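Local coordinates for protein tripartite terminase subunit 3 (PDB 3N4P) that is the large subunit of the herpesvirus terminase, here its C-terminal nuclease domain, and is probably part of the motor that packs viral DNA into capsids, at residues Y182-F195 with D255-L267. Sequence-based numbering, arbitrary orientation.
Sequences YLMGRDKALAVEQF and DDLIIAVIMATYL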
loop_
_atom_site.group_PDB
_atom_site.type_symbol
_atom_site.label_atom_id
_atom_site.label_comp_id
_atom_site.label_asym_id
_atom_site.label_seq_id
_atom_site.Cartn_x
_atom_site.Cartn_y
_atom_site.Cartn_z
ATOM N N TYR B 182 5.065 -26.341 18.931
ATOM C CA TYR B 182 5.753 -25.183 19.493
ATOM C C TYR B 182 5.059 -24.841 20.794
ATOM O O TYR B 182 3.837 -24.965 20.923
ATOM C CB TYR B 182 5.706 -23.987 18.533
ATOM C CG TYR B 182 6.159 -22.661 19.174
ATOM C CD1 TYR B 182 5.226 -21.746 19.649
ATOM C CD2 TYR B 182 7.504 -22.377 19.341
ATOM C CE1 TYR B 182 5.626 -20.552 20.278
ATOM C CE2 TYR B 182 7.914 -21.190 19.988
ATOM C CZ TYR B 182 6.971 -20.297 20.429
ATOM O OH TYR B 182 7.364 -19.177 21.019
ATOM N N LEU B 183 5.863 -24.426 21.755
ATOM C CA LEU B 183 5.407 -24.105 23.087
ATOM C C LEU B 183 5.649 -22.622 23.378
ATOM O O LEU B 183 6.767 -22.122 23.228
ATOM C CB LEU B 183 6.176 -24.958 24.087
ATOM C CG LEU B 183 5.384 -26.072 24.773
ATOM C CD1 LEU B 183 6.307 -27.207 25.276
ATOM C CD2 LEU B 183 4.540 -25.482 25.923
ATOM N N MET B 184 4.591 -21.916 23.765
ATOM C CA MET B 184 4.726 -20.538 24.159
ATOM C C MET B 184 5.275 -20.580 25.551
ATOM O O MET B 184 4.980 -21.512 26.317
ATOM C CB MET B 184 3.385 -19.843 24.158
ATOM C CG MET B 184 3.523 -18.356 24.134
ATOM S SD MET B 184 2.613 -17.831 22.685
ATOM C CE MET B 184 1.039 -17.340 23.413
ATOM N N GLY B 185 6.119 -19.624 25.868
ATOM C CA GLY B 185 6.746 -19.601 27.167
ATOM C C GLY B 185 7.307 -18.221 27.247
ATOM O O GLY B 185 6.629 -17.238 26.877
ATOM N N ARG B 186 8.565 -18.154 27.665
ATOM C CA ARG B 186 9.260 -16.856 27.834
ATOM C C ARG B 186 9.258 -16.071 26.545
ATOM O O ARG B 186 9.330 -14.861 26.557
ATOM C CB ARG B 186 10.717 -17.053 28.302
ATOM C CG ARG B 186 10.932 -16.860 29.775
ATOM C CD ARG B 186 9.881 -17.544 30.637
ATOM N NE ARG B 186 9.679 -16.829 31.896
ATOM C CZ ARG B 186 10.084 -17.245 33.095
ATOM N NH1 ARG B 186 10.711 -18.407 33.235
ATOM N NH2 ARG B 186 9.840 -16.498 34.164
ATOM N N ASP B 187 9.172 -16.781 25.426
ATOM C CA ASP B 187 9.110 -16.156 24.116
ATOM C C ASP B 187 8.116 -14.986 23.986
ATOM O O ASP B 187 8.468 -13.958 23.460
ATOM C CB ASP B 187 8.754 -17.213 23.067
ATOM C CG ASP B 187 9.856 -18.215 22.886
ATOM O OD1 ASP B 187 11.017 -17.828 23.206
ATOM O OD2 ASP B 187 9.562 -19.363 22.467
ATOM N N LYS B 188 6.879 -15.170 24.441
ATOM C CA LYS B 188 5.795 -14.230 24.167
ATOM C C LYS B 188 6.161 -12.752 24.494
ATOM O O LYS B 188 5.797 -11.818 23.772
ATOM C CB LYS B 188 4.552 -14.631 24.950
ATOM C CG LYS B 188 3.317 -14.114 24.317
ATOM C CD LYS B 188 2.265 -13.688 25.329
ATOM C CE LYS B 188 0.846 -13.925 24.715
ATOM N NZ LYS B 188 -0.064 -12.728 24.898
ATOM N N ALA B 189 6.873 -12.525 25.576
ATOM C CA ALA B 189 7.194 -11.123 25.886
ATOM C C ALA B 189 8.142 -10.554 24.813
ATOM O O ALA B 189 7.854 -9.542 24.222
ATOM C CB ALA B 189 7.729 -10.988 27.241
ATOM N N LEU B 190 9.227 -11.258 24.494
ATOM C CA LEU B 190 10.153 -10.787 23.434
ATOM C C LEU B 190 9.425 -10.498 22.104
ATOM O O LEU B 190 9.607 -9.430 21.471
ATOM C CB LEU B 190 11.258 -11.821 23.186
ATOM C CG LEU B 190 12.060 -12.309 24.380
ATOM C CD1 LEU B 190 13.270 -13.171 23.958
ATOM C CD2 LEU B 190 12.490 -11.125 25.243
ATOM N N ALA B 191 8.618 -11.475 21.692
ATOM C CA ALA B 191 7.787 -11.358 20.494
ATOM C C ALA B 191 6.845 -10.149 20.514
ATOM O O ALA B 191 6.880 -9.336 19.606
ATOM C CB ALA B 191 7.015 -12.745 20.154
ATOM N N VAL B 192 6.089 -9.965 21.589
ATOM C CA VAL B 192 5.185 -8.820 21.677
ATOM C C VAL B 192 5.973 -7.519 21.566
ATOM O O VAL B 192 5.704 -6.652 20.691
ATOM C CB VAL B 192 4.317 -8.922 22.956
ATOM C CG1 VAL B 192 3.763 -7.568 23.371
ATOM C CG2 VAL B 192 3.169 -9.898 22.687
ATOM N N GLU B 193 6.970 -7.390 22.434
ATOM C CA GLU B 193 7.805 -6.212 22.452
ATOM C C GLU B 193 8.527 -5.959 21.123
ATOM O O GLU B 193 8.628 -4.829 20.698
ATOM C CB GLU B 193 8.782 -6.319 23.617
ATOM C CG GLU B 193 9.733 -5.205 23.681
ATOM C CD GLU B 193 9.218 -3.975 24.447
ATOM O OE1 GLU B 193 8.833 -2.958 23.796
ATOM O OE2 GLU B 193 9.215 -4.037 25.699
ATOM N N GLN B 194 9.058 -6.988 20.486
ATOM C CA GLN B 194 9.612 -6.841 19.129
ATOM C C GLN B 194 8.565 -6.396 18.044
ATOM O O GLN B 194 8.850 -5.562 17.177
ATOM C CB GLN B 194 10.291 -8.159 18.646
ATOM C CG GLN B 194 10.803 -8.002 17.195
ATOM C CD GLN B 194 11.135 -9.278 16.463
ATOM O OE1 GLN B 194 10.251 -9.968 15.894
ATOM N NE2 GLN B 194 12.422 -9.578 16.421
ATOM N N PHE B 195 7.369 -6.980 18.071
ATOM C CA PHE B 195 6.301 -6.518 17.160
ATOM C C PHE B 195 5.987 -5.007 17.303
ATOM O O PHE B 195 6.020 -4.221 16.327
ATOM C CB PHE B 195 5.031 -7.289 17.419
ATOM C CG PHE B 195 3.953 -6.930 16.484
ATOM C CD1 PHE B 195 3.961 -7.440 15.196
ATOM C CD2 PHE B 195 2.970 -6.031 16.857
ATOM C CE1 PHE B 195 2.969 -7.082 14.304
ATOM C CE2 PHE B 195 1.951 -5.711 15.939
ATOM C CZ PHE B 195 1.984 -6.230 14.684
ATOM N N ASP B 255 -7.838 -11.592 21.256
ATOM C CA ASP B 255 -6.487 -11.243 20.817
ATOM C C ASP B 255 -5.835 -12.350 19.976
ATOM O O ASP B 255 -4.628 -12.346 19.717
ATOM C CB ASP B 255 -5.610 -10.828 22.025
ATOM C CG ASP B 255 -5.088 -12.021 22.832
ATOM O OD1 ASP B 255 -5.892 -12.873 23.303
ATOM O OD2 ASP B 255 -3.847 -12.090 23.019
ATOM N N ASP B 256 -6.651 -13.269 19.493
ATOM C CA ASP B 256 -6.111 -14.459 18.876
ATOM C C ASP B 256 -5.445 -14.250 17.530
ATOM O O ASP B 256 -4.457 -14.872 17.261
ATOM C CB ASP B 256 -7.200 -15.554 18.784
ATOM C CG ASP B 256 -7.861 -15.824 20.130
ATOM O OD1 ASP B 256 -7.769 -16.973 20.610
ATOM O OD2 ASP B 256 -8.444 -14.876 20.727
ATOM N N LEU B 257 -5.997 -13.437 16.652
ATOM C CA LEU B 257 -5.349 -13.251 15.351
ATOM C C LEU B 257 -4.020 -12.432 15.525
ATOM O O LEU B 257 -3.019 -12.687 14.854
ATOM C CB LEU B 257 -6.282 -12.481 14.400
ATOM C CG LEU B 257 -6.255 -12.592 12.878
ATOM C CD1 LEU B 257 -6.544 -11.296 12.114
ATOM C CD2 LEU B 257 -5.161 -13.442 12.200
ATOM N N ILE B 258 -4.059 -11.385 16.329
ATOM C CA ILE B 258 -2.871 -10.580 16.478
ATOM C C ILE B 258 -1.651 -11.367 17.026
ATOM O O ILE B 258 -0.566 -11.229 16.500
ATOM C CB ILE B 258 -3.140 -9.209 17.192
ATOM C CG1 ILE B 258 -1.891 -8.315 17.243
ATOM C CG2 ILE B 258 -3.557 -9.400 18.642
ATOM C CD1 ILE B 258 -1.368 -7.818 15.882
ATOM N N ILE B 259 -1.830 -12.176 18.061
ATOM C CA ILE B 259 -0.741 -13.015 18.570
ATOM C C ILE B 259 -0.214 -13.897 17.447
ATOM O O ILE B 259 1.008 -14.118 17.336
ATOM C CB ILE B 259 -1.234 -13.989 19.651
ATOM C CG1 ILE B 259 -1.684 -13.273 20.936
ATOM C CG2 ILE B 259 -0.090 -15.013 20.077
ATOM C CD1 ILE B 259 -2.364 -14.342 21.873
ATOM N N ALA B 260 -1.127 -14.443 16.621
ATOM C CA ALA B 260 -0.627 -15.277 15.545
ATOM C C ALA B 260 0.291 -14.508 14.601
ATOM O O ALA B 260 1.285 -15.046 14.139
ATOM C CB ALA B 260 -1.727 -15.932 14.808
ATOM N N VAL B 261 -0.029 -13.258 14.313
ATOM C CA VAL B 261 0.851 -12.463 13.482
ATOM C C VAL B 261 2.155 -12.161 14.268
ATOM O O VAL B 261 3.236 -12.278 13.761
ATOM C CB VAL B 261 0.115 -11.131 13.115
ATOM C CG1 VAL B 261 1.073 -10.055 12.497
ATOM C CG2 VAL B 261 -1.107 -11.462 12.241
ATOM N N ILE B 262 2.038 -11.761 15.515
ATOM C CA ILE B 262 3.218 -11.490 16.316
ATOM C C ILE B 262 4.206 -12.701 16.282
ATOM O O ILE B 262 5.391 -12.523 16.114
ATOM C CB ILE B 262 2.784 -11.085 17.742
ATOM C CG1 ILE B 262 2.093 -9.722 17.684
ATOM C CG2 ILE B 262 3.981 -11.008 18.717
ATOM C CD1 ILE B 262 1.503 -9.249 18.959
ATOM N N MET B 263 3.689 -13.923 16.327
ATOM C CA MET B 263 4.527 -15.093 16.448
ATOM C C MET B 263 5.062 -15.538 15.097
ATOM O O MET B 263 6.226 -15.883 14.984
ATOM C CB MET B 263 3.783 -16.222 17.144
ATOM C CG MET B 263 3.387 -15.934 18.533
ATOM S SD MET B 263 4.803 -15.447 19.647
ATOM C CE MET B 263 3.745 -14.863 20.967
ATOM N N ALA B 264 4.245 -15.508 14.063
ATOM C CA ALA B 264 4.812 -15.819 12.759
ATOM C C ALA B 264 5.972 -14.859 12.466
ATOM O O ALA B 264 7.020 -15.294 11.984
ATOM C CB ALA B 264 3.749 -15.777 11.652
ATOM N N THR B 265 5.797 -13.574 12.744
ATOM C CA THR B 265 6.858 -12.599 12.451
ATOM C C THR B 265 8.113 -12.882 13.277
ATOM O O THR B 265 9.212 -12.917 12.740
ATOM C CB THR B 265 6.358 -11.126 12.601
ATOM O OG1 THR B 265 5.925 -10.870 13.949
ATOM C CG2 THR B 265 5.164 -10.897 11.692
ATOM N N TYR B 266 7.934 -13.144 14.566
ATOM C CA TYR B 266 8.980 -13.550 15.466
ATOM C C TYR B 266 9.777 -14.811 15.032
ATOM O O TYR B 266 11.026 -14.828 15.121
ATOM C CB TYR B 266 8.344 -13.806 16.816
ATOM C CG TYR B 266 9.298 -14.104 17.932
ATOM C CD1 TYR B 266 10.178 -13.103 18.405
ATOM C CD2 TYR B 266 9.303 -15.361 18.556
ATOM C CE1 TYR B 266 11.052 -13.339 19.436
ATOM C CE2 TYR B 266 10.179 -15.609 19.626
ATOM C CZ TYR B 266 11.058 -14.588 20.044
ATOM O OH TYR B 266 11.937 -14.780 21.082
ATOM N N LEU B 267 9.094 -15.878 14.590
ATOM C CA LEU B 267 9.863 -17.053 14.267
ATOM C C LEU B 267 10.524 -16.920 12.902
ATOM O O LEU B 267 11.268 -17.792 12.518
ATOM C CB LEU B 267 9.055 -18.330 14.341
ATOM C CG LEU B 267 8.507 -19.120 15.533
ATOM C CD1 LEU B 267 9.106 -18.834 16.920
ATOM C CD2 LEU B 267 7.033 -19.056 15.549
HETATM O O HOH W 1 7.154 -10.115 16.940
#
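Reciprocal knobs-into-holes packing joins two nearly perpendicular helices here: F195 of helix 187-195 fits among I258, V261, I262 and T265, and Y266 of helix 256-267 fits among D187, L190, Q194 and A191. The segment axes cross at 93° and approach to 9.0 Å, consistent with the small A191 side chain at the crossing. Its CB sits over one face of the Y266 ring, 3.7 Å from the centroid, as a CH-pi contact, and also touches M263 SD. At the buried end the same kind of contact recurs with the roles exchanged. The F195 side chain leaves its helix with CG anti to the backbone N (chi1 -176°), which carries the ring across to helix 256-267, where I262 CG1 lies over one face, 3.6 Å from F195 CG, while I258 CD1 and V261 CG1 approach it obliquely. V261 and T265 of that socket also touch strand 80-88, so helix 256-267 lies between helix 187-195 and the sheet of the nuclease domain.

Close packing continues at M263, whose CE lies 3.5 Å from K188 CG and 3.6 Å from SD of M184, a side chain crossing it at about a right angle beside E139, which binds magnesium with D68. The contact loosens toward solvent, where K188 NZ stops 4.3 Å from D255 OD2, too far for a salt bridge, and exposed L190 borders Y266 OH. Helix 256-267 also carries D256, a predicted nuclease residue, while residues 185-205 are required for interaction with UL56 and DNA packaging. In the loop leading into helix 187-195, Y182 OH donates a hydrogen bond to D187 OD2, on the carboxylate's anti side. Where the two backbones come close, a water with too few protons for all the acceptors around it bridges the helices, hydrogen-bonding to A191 O (2.8 Å) and I262 O (3.1 Å).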